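Local structure of ABC transporter substrate binding protein (Ribose) (Agrobacterium vitis, 5DKV) at residues A[258-263]-A[310-315]; A[305-310]-A[319-324]; A[59-64]-A[81-86]. The protein binds alpha-D-tagatopyranose and probably serves as the sugar-capturing, solute-binding component of an ABC transporter. All coordinates share one frame; numbering follows the deposited sequence.

Contact 1. Residues A[258-263]-A[310-315]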
loop_
_atom_site.group_PDB
_atom_site.type_symbol
_atom_site.label_atom_id
_atom_site.label_comp_id
_atom_site.label_asym_id
_atom_site.label_seq_id
_atom_site.Cartn_x
_atom_site.Cartn_y
_atom_site.Cartn_z
ATOM N N SER A 258 3.507 1.709 -15.635
ATOM C CA SER A 258 2.667 2.533 -16.492
ATOM C C SER A 258 2.739 4.034 -16.164
ATOM O O SER A 258 2.335 4.854 -16.988
ATOM C CB SER A 258 1.217 2.072 -16.394
ATOM O OG SER A 258 0.830 1.980 -15.037
ATOM N N VAL A 259 3.242 4.415 -14.989
ATOM C CA VAL A 259 3.237 5.844 -14.660
ATOM C C VAL A 259 4.184 6.627 -15.569
ATOM O O VAL A 259 4.022 7.824 -15.734
ATOM C CB VAL A 259 3.619 6.153 -13.175
ATOM C CG1 VAL A 259 2.635 5.506 -12.214
ATOM C CG2 VAL A 259 5.088 5.782 -12.864
ATOM N N VAL A 260 5.195 5.974 -16.133
ATOM C CA VAL A 260 6.092 6.672 -17.041
ATOM C C VAL A 260 5.334 7.215 -18.254
ATOM O O VAL A 260 5.356 8.422 -18.490
ATOM C CB VAL A 260 7.246 5.793 -17.509
ATOM C CG1 VAL A 260 8.187 6.597 -18.417
ATOM C CG2 VAL A 260 8.014 5.257 -16.312
ATOM N N ASP A 261 4.649 6.352 -19.008
ATOM C CA ASP A 261 3.856 6.821 -20.140
ATOM C C ASP A 261 2.719 7.731 -19.686
ATOM O O ASP A 261 2.440 8.720 -20.346
ATOM C CB ASP A 261 3.281 5.648 -20.933
ATOM C CG ASP A 261 4.347 4.863 -21.674
ATOM O OD1 ASP A 261 5.525 5.275 -21.646
ATOM O OD2 ASP A 261 4.004 3.836 -22.297
ATOM N N ASN A 262 2.087 7.437 -18.547
ATOM C CA ASN A 262 0.899 8.221 -18.175
ATOM C C ASN A 262 1.276 9.619 -17.659
ATOM O O ASN A 262 0.541 10.575 -17.876
ATOM C CB ASN A 262 0.051 7.457 -17.157
ATOM C CG ASN A 262 -0.682 6.278 -17.783
ATOM O OD1 ASN A 262 -0.856 6.230 -19.008
ATOM N ND2 ASN A 262 -1.116 5.327 -16.953
ATOM N N LEU A 263 2.431 9.760 -17.013
ATOM C CA LEU A 263 2.925 11.096 -16.702
ATOM C C LEU A 263 3.315 11.850 -17.969
ATOM O O LEU A 263 2.991 13.023 -18.124
ATOM C CB LEU A 263 4.119 11.025 -15.749
ATOM C CG LEU A 263 3.771 10.655 -14.310
ATOM C CD1 LEU A 263 5.043 10.228 -13.566
ATOM C CD2 LEU A 263 3.072 11.812 -13.602
ATOM N N SER A 310 8.381 15.704 -14.887
ATOM C CA SER A 310 9.748 16.173 -15.033
ATOM C C SER A 310 10.733 15.258 -14.362
ATOM O O SER A 310 11.754 14.926 -14.954
ATOM C CB SER A 310 9.907 17.574 -14.454
ATOM O OG SER A 310 9.147 18.474 -15.218
ATOM N N ASN A 311 10.434 14.857 -13.130
ATOM C CA ASN A 311 11.455 14.169 -12.334
ATOM C C ASN A 311 11.439 12.668 -12.514
ATOM O O ASN A 311 12.292 11.981 -11.964
ATOM C CB ASN A 311 11.331 14.527 -10.835
ATOM C CG ASN A 311 10.153 13.856 -10.128
ATOM O OD1 ASN A 311 9.309 13.200 -10.731
ATOM N ND2 ASN A 311 10.082 14.074 -8.832
ATOM N N VAL A 312 10.519 12.159 -13.328
ATOM C CA VAL A 312 10.417 10.716 -13.513
ATOM C C VAL A 312 11.666 10.215 -14.245
ATOM O O VAL A 312 11.928 9.018 -14.273
ATOM C CB VAL A 312 9.127 10.334 -14.277
ATOM C CG1 VAL A 312 9.152 10.901 -15.679
ATOM C CG2 VAL A 312 8.907 8.818 -14.307
ATOM N N THR A 313 12.443 11.138 -14.817
ATOM C CA THR A 313 13.733 10.786 -15.435
ATOM C C THR A 313 14.935 11.159 -14.538
ATOM O O THR A 313 16.099 10.992 -14.918
ATOM C CB THR A 313 13.854 11.439 -16.867
ATOM O OG1 THR A 313 13.444 12.819 -16.862
ATOM C CG2 THR A 313 12.970 10.698 -17.844
ATOM N N ASP A 314 14.678 11.649 -13.335
ATOM C CA ASP A 314 15.740 11.791 -12.368
ATOM C C ASP A 314 16.101 10.373 -11.888
ATOM O O ASP A 314 15.211 9.595 -11.542
ATOM C CB ASP A 314 15.304 12.660 -11.193
ATOM C CG ASP A 314 16.469 13.108 -10.352
ATOM O OD1 ASP A 314 16.329 13.199 -9.111
ATOM O OD2 ASP A 314 17.526 13.379 -10.948
ATOM N N PRO A 315 17.392 10.013 -11.894
ATOM C CA PRO A 315 17.686 8.615 -11.520
ATOM C C PRO A 315 17.305 8.227 -10.111
ATOM O O PRO A 315 16.841 7.103 -9.890
ATOM C CB PRO A 315 19.213 8.516 -11.687
ATOM C CG PRO A 315 19.706 9.942 -11.977
ATOM C CD PRO A 315 18.536 10.683 -12.524
#
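Val260 and Val312 mark the closest approach of the two backbones, with 6.9 Å between the CA of Val260 and the CA of Val312. The first belongs to the short helix 259-264, where the bond from Leu263 N to Val259 O, 2.8 Å, holds the turn that brings Val260 and Leu263 onto the same side. The second lies in the irregular connection after strand 299-307, which the bond from Asp314 N to Asn311 O, also 2.8 Å, folds into a turn. No hydrogen bond passes between the segments; what joins them is aliphatic.

Val312 is the middle piece, its CB directed at the helix. With chi1 at 64°, CG1 is wedged between the backbone N and the carbonyl carbon, and CG2, on the other branch, swings opposite the backbone N and becomes the methyl that reaches both partners. It meets Val260 tip to tip, Val312 CG2 lying 4.2 Å from Val260 CG2. Leu263 reaches the valine nearer its backbone: its CD1 rests 4.1 Å from Val312 CB and 4.2 Å from Val312 CG2, so one methyl of the leucine covers both the root and the branch. In each pair the side chains meet at a slant, and the spacing is that of ordinary van der Waals contact.

Ile307 touches both Leu263 and Val312, and Ile321 touches Val260, extending the apolar cluster. Next to Val312, the amide of Asn311 bonds back to Asn308 N and Val306 O, which fastens the loop to the end of its strand. The arrangement belongs to the Rossmann-like C-terminal lobe of a periplasmic binding protein: the helix of a beta-alpha-beta crossover, between strands 249-253 and 270-273, covered by the chain leaving the last strand.

Contact 2. Residues A[305-310]-A[319-324]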
loop_
_atom_site.group_PDB
_atom_site.type_symbol
_atom_site.label_atom_id
_atom_site.label_comp_id
_atom_site.label_asym_id
_atom_site.label_seq_id
_atom_site.Cartn_x
_atom_site.Cartn_y
_atom_site.Cartn_z
ATOM N N THR A 305 7.931 8.951 -2.429
ATOM C CA THR A 305 8.586 9.665 -3.513
ATOM C C THR A 305 7.487 10.165 -4.437
ATOM O O THR A 305 6.756 9.361 -5.015
ATOM C CB THR A 305 9.567 8.765 -4.275
ATOM O OG1 THR A 305 10.613 8.329 -3.396
ATOM C CG2 THR A 305 10.198 9.500 -5.455
ATOM N N VAL A 306 7.370 11.484 -4.562
ATOM C CA VAL A 306 6.370 12.087 -5.449
ATOM C C VAL A 306 6.972 12.215 -6.850
ATOM O O VAL A 306 7.986 12.874 -7.041
ATOM C CB VAL A 306 5.907 13.436 -4.915
ATOM C CG1 VAL A 306 4.812 14.024 -5.815
ATOM C CG2 VAL A 306 5.376 13.269 -3.465
ATOM N N ILE A 307 6.352 11.531 -7.810
ATOM C CA ILE A 307 6.842 11.448 -9.175
ATOM C C ILE A 307 5.953 12.302 -10.073
ATOM O O ILE A 307 4.718 12.215 -10.023
ATOM C CB ILE A 307 6.885 9.970 -9.699
ATOM C CG1 ILE A 307 7.623 9.075 -8.704
ATOM C CG2 ILE A 307 7.574 9.914 -11.084
ATOM C CD1 ILE A 307 7.659 7.585 -9.101
ATOM N N ASN A 308 6.580 13.162 -10.868
ATOM C CA ASN A 308 5.857 13.996 -11.815
ATOM C C ASN A 308 6.460 13.851 -13.212
ATOM O O ASN A 308 7.405 13.092 -13.403
ATOM C CB ASN A 308 5.888 15.464 -11.362
ATOM C CG ASN A 308 7.307 16.004 -11.222
ATOM O OD1 ASN A 308 8.066 16.006 -12.180
ATOM N ND2 ASN A 308 7.649 16.498 -10.043
ATOM N N LYS A 309 5.928 14.593 -14.176
ATOM C CA LYS A 309 6.365 14.534 -15.564
ATOM C C LYS A 309 7.851 14.830 -15.738
ATOM O O LYS A 309 8.496 14.278 -16.619
ATOM C CB LYS A 309 5.554 15.544 -16.393
ATOM C CG LYS A 309 5.578 15.346 -17.882
ATOM C CD LYS A 309 4.816 16.494 -18.564
ATOM C CE LYS A 309 4.385 16.162 -19.991
ATOM N NZ LYS A 309 5.471 15.572 -20.833
ATOM N N SER A 310 8.381 15.704 -14.887
ATOM C CA SER A 310 9.748 16.173 -15.033
ATOM C C SER A 310 10.733 15.258 -14.362
ATOM O O SER A 310 11.754 14.926 -14.954
ATOM C CB SER A 310 9.907 17.574 -14.454
ATOM O OG SER A 310 9.147 18.474 -15.218
ATOM N N ARG A 319 14.161 4.976 -9.844
ATOM C CA ARG A 319 14.462 3.736 -9.137
ATOM C C ARG A 319 13.358 3.341 -8.170
ATOM O O ARG A 319 13.363 2.214 -7.660
ATOM C CB ARG A 319 15.765 3.875 -8.379
ATOM C CG ARG A 319 15.733 4.921 -7.294
ATOM C CD ARG A 319 17.146 5.195 -6.788
ATOM N NE ARG A 319 17.181 6.174 -5.699
ATOM C CZ ARG A 319 17.469 5.896 -4.428
ATOM N NH1 ARG A 319 17.756 4.655 -4.038
ATOM N NH2 ARG A 319 17.471 6.877 -3.534
ATOM N N PHE A 320 12.420 4.258 -7.901
ATOM C CA PHE A 320 11.291 3.971 -6.988
ATOM C C PHE A 320 10.056 3.462 -7.747
ATOM O O PHE A 320 9.058 3.031 -7.134
ATOM C CB PHE A 320 10.929 5.209 -6.166
ATOM C CG PHE A 320 11.936 5.521 -5.099
ATOM C CD1 PHE A 320 11.908 4.826 -3.901
ATOM C CD2 PHE A 320 12.929 6.468 -5.305
ATOM C CE1 PHE A 320 12.834 5.089 -2.923
ATOM C CE2 PHE A 320 13.870 6.740 -4.318
ATOM C CZ PHE A 320 13.823 6.047 -3.129
ATOM N N ILE A 321 10.116 3.484 -9.071
ATOM C CA ILE A 321 9.047 2.884 -9.849
ATOM C C ILE A 321 9.042 1.383 -9.510
ATOM O O ILE A 321 10.104 0.746 -9.408
ATOM C CB ILE A 321 9.220 3.145 -11.360
ATOM C CG1 ILE A 321 9.091 4.643 -11.630
ATOM C CG2 ILE A 321 8.180 2.359 -12.142
ATOM C CD1 ILE A 321 9.632 5.081 -12.976
ATOM N N TYR A 322 7.853 0.830 -9.295
ATOM C CA TYR A 322 7.744 -0.539 -8.789
ATOM C C TYR A 322 8.146 -1.577 -9.832
ATOM O O TYR A 322 7.958 -1.384 -11.041
ATOM C CB TYR A 322 6.324 -0.839 -8.328
ATOM C CG TYR A 322 5.751 -0.007 -7.201
ATOM C CD1 TYR A 322 6.476 0.983 -6.557
ATOM C CD2 TYR A 322 4.451 -0.237 -6.776
ATOM C CE1 TYR A 322 5.900 1.739 -5.541
ATOM C CE2 TYR A 322 3.874 0.509 -5.772
ATOM C CZ TYR A 322 4.606 1.499 -5.159
ATOM O OH TYR A 322 4.063 2.243 -4.141
ATOM N N ALA A 323 8.711 -2.671 -9.327
ATOM C CA ALA A 323 9.029 -3.843 -10.110
ATOM C C ALA A 323 7.782 -4.558 -10.587
ATOM O O ALA A 323 6.790 -4.684 -9.838
ATOM C CB ALA A 323 9.885 -4.803 -9.284
ATOM N N GLU A 324 7.879 -5.026 -11.831
ATOM C CA GLU A 324 6.946 -5.946 -12.472
ATOM C C GLU A 324 5.553 -5.362 -12.672
ATOM O O GLU A 324 4.805 -5.826 -13.533
ATOM C CB GLU A 324 6.860 -7.249 -11.678
ATOM C CG GLU A 324 7.618 -8.410 -12.309
ATOM C CD GLU A 324 9.101 -8.475 -11.940
ATOM O OE1 GLU A 324 9.468 -8.124 -10.798
ATOM O OE2 GLU A 324 9.903 -8.904 -12.800
ATOM O OXT GLU A 324 5.146 -4.416 -12.004
#
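Phe320 and Ile321, in the C-terminal tail, fold back over Thr305 and Ile307 at the end of strand 299-307, the last strand of the chain, which lies inside the sheet between 137-140 and 270-273. The CB atoms of Thr305 and Ile307 both face the tail, with that of Val306 between them turned elsewhere, as strand alternation demands. Thr305 brings its hydroxyl over the phenylalanine ring: OG1 stands 3.4 Å above the plane of Phe320, over its centre. The threonine torsion, chi1 -62°, puts OG1 opposite the carbonyl carbon and CG2 on the other branch, from where CG2 reaches Phe320 CD2 at 4.1 Å. The polar partner of the hydroxyl is His275 NE2, to which OG1 is hydrogen-bonded, so His275 bonds the threonine and stacks on the ring that the threonine touches. Further along, the extended Ile307 chain offers CD1 to Ile321 CG1 at 4.1 Å, the two side chains crossing at about a right angle.

Farther along the chain, Asn308 OD1 accepts from Ser310 N at 2.7 Å, in the plane of its carbonyl; the bond makes an Asx turn.

After Ile321, Tyr322 OH bonds Asp254 OD2 and Gln274 N, belonging to two residues of the tagatopyranose pocket. Tyr322 is thus second shell to the sugar site of a periplasmic binding protein, and the Phe320 and Ile321 packing continues from it onto the strand.

Contact 3. Residues A[59-64]-A[81-86]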
loop_
_atom_site.group_PDB
_atom_site.type_symbol
_atom_site.label_atom_id
_atom_site.label_comp_id
_atom_site.label_asym_id
_atom_site.label_seq_id
_atom_site.Cartn_x
_atom_site.Cartn_y
_atom_site.Cartn_z
ATOM N N GLN A 59 16.530 -17.426 4.347
ATOM C CA GLN A 59 15.718 -17.797 3.190
ATOM C C GLN A 59 14.322 -17.248 3.382
ATOM O O GLN A 59 13.788 -17.282 4.499
ATOM C CB GLN A 59 15.633 -19.302 2.999
ATOM C CG GLN A 59 14.758 -19.706 1.761
ATOM C CD GLN A 59 14.578 -21.217 1.550
ATOM O OE1 GLN A 59 14.509 -21.996 2.507
ATOM N NE2 GLN A 59 14.476 -21.628 0.279
ATOM N N ILE A 60 13.742 -16.740 2.300
ATOM C CA ILE A 60 12.358 -16.269 2.341
ATOM C C ILE A 60 11.430 -17.369 1.886
ATOM O O ILE A 60 11.635 -17.996 0.819
ATOM C CB ILE A 60 12.138 -15.021 1.461
ATOM C CG1 ILE A 60 13.015 -13.863 1.922
ATOM C CG2 ILE A 60 10.638 -14.592 1.464
ATOM C CD1 ILE A 60 12.754 -13.391 3.312
ATOM N N ILE A 61 10.404 -17.613 2.704
ATOM C CA ILE A 61 9.280 -18.457 2.317
ATOM C C ILE A 61 8.159 -17.513 1.895
ATOM O O ILE A 61 7.589 -16.831 2.738
ATOM C CB ILE A 61 8.806 -19.363 3.476
ATOM C CG1 ILE A 61 9.959 -20.229 3.965
ATOM C CG2 ILE A 61 7.608 -20.216 3.030
ATOM C CD1 ILE A 61 9.659 -20.992 5.221
ATOM N N PHE A 62 7.855 -17.470 0.605
ATOM C CA PHE A 62 6.890 -16.506 0.083
ATOM C C PHE A 62 5.661 -17.207 -0.444
ATOM O O PHE A 62 5.749 -18.118 -1.260
ATOM C CB PHE A 62 7.544 -15.656 -1.012
ATOM C CG PHE A 62 6.643 -14.619 -1.611
ATOM C CD1 PHE A 62 6.606 -13.329 -1.108
ATOM C CD2 PHE A 62 5.839 -14.922 -2.687
ATOM C CE1 PHE A 62 5.788 -12.374 -1.661
ATOM C CE2 PHE A 62 5.027 -13.965 -3.247
ATOM C CZ PHE A 62 5.006 -12.691 -2.742
ATOM N N GLN A 63 4.493 -16.795 0.043
ATOM C CA GLN A 63 3.244 -17.391 -0.443
ATOM C C GLN A 63 2.118 -16.415 -0.206
ATOM O O GLN A 63 2.026 -15.816 0.858
ATOM C CB GLN A 63 2.945 -18.725 0.238
ATOM C CG GLN A 63 1.927 -19.521 -0.512
ATOM C CD GLN A 63 1.645 -20.868 0.130
ATOM O OE1 GLN A 63 2.496 -21.434 0.813
ATOM N NE2 GLN A 63 0.438 -21.390 -0.095
ATOM N N GLY A 64 1.284 -16.244 -1.217
ATOM C CA GLY A 64 0.150 -15.345 -1.120
ATOM C C GLY A 64 -1.047 -15.847 -1.895
ATOM O O GLY A 64 -0.956 -16.811 -2.682
ATOM N N ILE A 81 2.158 -21.547 8.321
ATOM C CA ILE A 81 2.365 -21.965 9.707
ATOM C C ILE A 81 2.862 -23.409 9.782
ATOM O O ILE A 81 3.733 -23.741 10.592
ATOM C CB ILE A 81 1.073 -21.761 10.497
ATOM C CG1 ILE A 81 0.869 -20.261 10.690
ATOM C CG2 ILE A 81 1.145 -22.426 11.880
ATOM C CD1 ILE A 81 -0.467 -19.891 11.301
ATOM N N ALA A 82 2.355 -24.251 8.894
ATOM C CA ALA A 82 2.656 -25.672 8.948
ATOM C C ALA A 82 4.088 -25.943 8.478
ATOM O O ALA A 82 4.630 -27.014 8.720
ATOM C CB ALA A 82 1.654 -26.454 8.111
ATOM N N LYS A 83 4.691 -24.968 7.798
ATOM C CA LYS A 83 6.093 -25.066 7.381
ATOM C C LYS A 83 7.065 -24.653 8.504
ATOM O O LYS A 83 8.284 -24.672 8.317
ATOM C CB LYS A 83 6.323 -24.205 6.134
ATOM C CG LYS A 83 5.540 -24.668 4.926
ATOM C CD LYS A 83 5.978 -23.929 3.679
ATOM C CE LYS A 83 5.428 -24.583 2.424
ATOM N NZ LYS A 83 4.142 -23.998 1.985
ATOM N N LYS A 84 6.511 -24.331 9.664
ATOM C CA LYS A 84 7.288 -23.951 10.850
ATOM C C LYS A 84 8.362 -22.907 10.547
ATOM O O LYS A 84 9.542 -23.113 10.835
ATOM C CB LYS A 84 7.932 -25.187 11.484
ATOM C CG LYS A 84 6.957 -26.316 11.792
ATOM C CD LYS A 84 7.697 -27.507 12.416
ATOM C CE LYS A 84 6.774 -28.669 12.740
ATOM N NZ LYS A 84 7.542 -29.837 13.267
ATOM N N PRO A 85 7.958 -21.760 9.983
ATOM C CA PRO A 85 8.962 -20.732 9.742
ATOM C C PRO A 85 9.463 -20.156 11.047
ATOM O O PRO A 85 8.765 -20.262 12.061
ATOM C CB PRO A 85 8.200 -19.694 8.931
ATOM C CG PRO A 85 6.833 -19.772 9.463
ATOM C CD PRO A 85 6.602 -21.245 9.714
ATOM N N ASP A 86 10.655 -19.564 11.028
ATOM C CA ASP A 86 11.209 -18.943 12.237
ATOM C C ASP A 86 10.500 -17.632 12.602
ATOM O O ASP A 86 10.440 -17.244 13.785
ATOM C CB ASP A 86 12.719 -18.710 12.049
ATOM C CG ASP A 86 13.486 -20.019 11.898
ATOM O OD1 ASP A 86 13.383 -20.869 12.811
ATOM O OD2 ASP A 86 14.153 -20.217 10.858
#
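Lys83 runs slantwise past Ile61 and meets Gln63 at about a right angle, so one long side chain serves an apolar and a polar neighbour. Its aliphatic part does the first job: CD of Lys83 lies 4.1 Å from CG2 of Ile61. A bend at chi4, 93°, then turns the amine toward the glutamine, where Lys83 NZ donates a weak hydrogen bond of 3.3 Å to Gln63 OE1. Gln63 reaches out with CG opposite its backbone N and an extended chain beyond. The other branch of Ile61 goes to the proline, CD1 approaching Pro85 CB at 4.2 Å with the two side chains nearly perpendicular.

Lys83 sits inside a type I turn from Ile81 to Lys84, closed by the bond from Lys84 N to Ile81 O, and positive phi at Lys84 takes the chain out of the helix. Arg29 binds the carbonyl oxygens of Lys83 and Lys84. The contact thus joins edge strand 59-62 to the turn between helix 70-81 and strand 87-90, with Val80 of that helix against Gln63 and Pro85, and strand 29-33 lying between the two strands in the sheet.

In the fold
Following the chain from its N terminus, contact 3 comes first: it closes the loop that leaves strand 59-62, runs through helix 70-81 and turns toward strand 87-90, all in the N-terminal lobe. It is complete long before contact 1 opens at residues 258-263. Contact 2 then opens at 305-310, contact 1 closes at 310-315 and contact 2 closes at 319-324, so these two cross and share Ser310. Their centres are 6 Å apart, and together they tie helix 259-264, strand 299-307 and the C-terminal tail. Contact 3 is remote, its centre about 30 Å from that of contact 2, though both reach the same sheet.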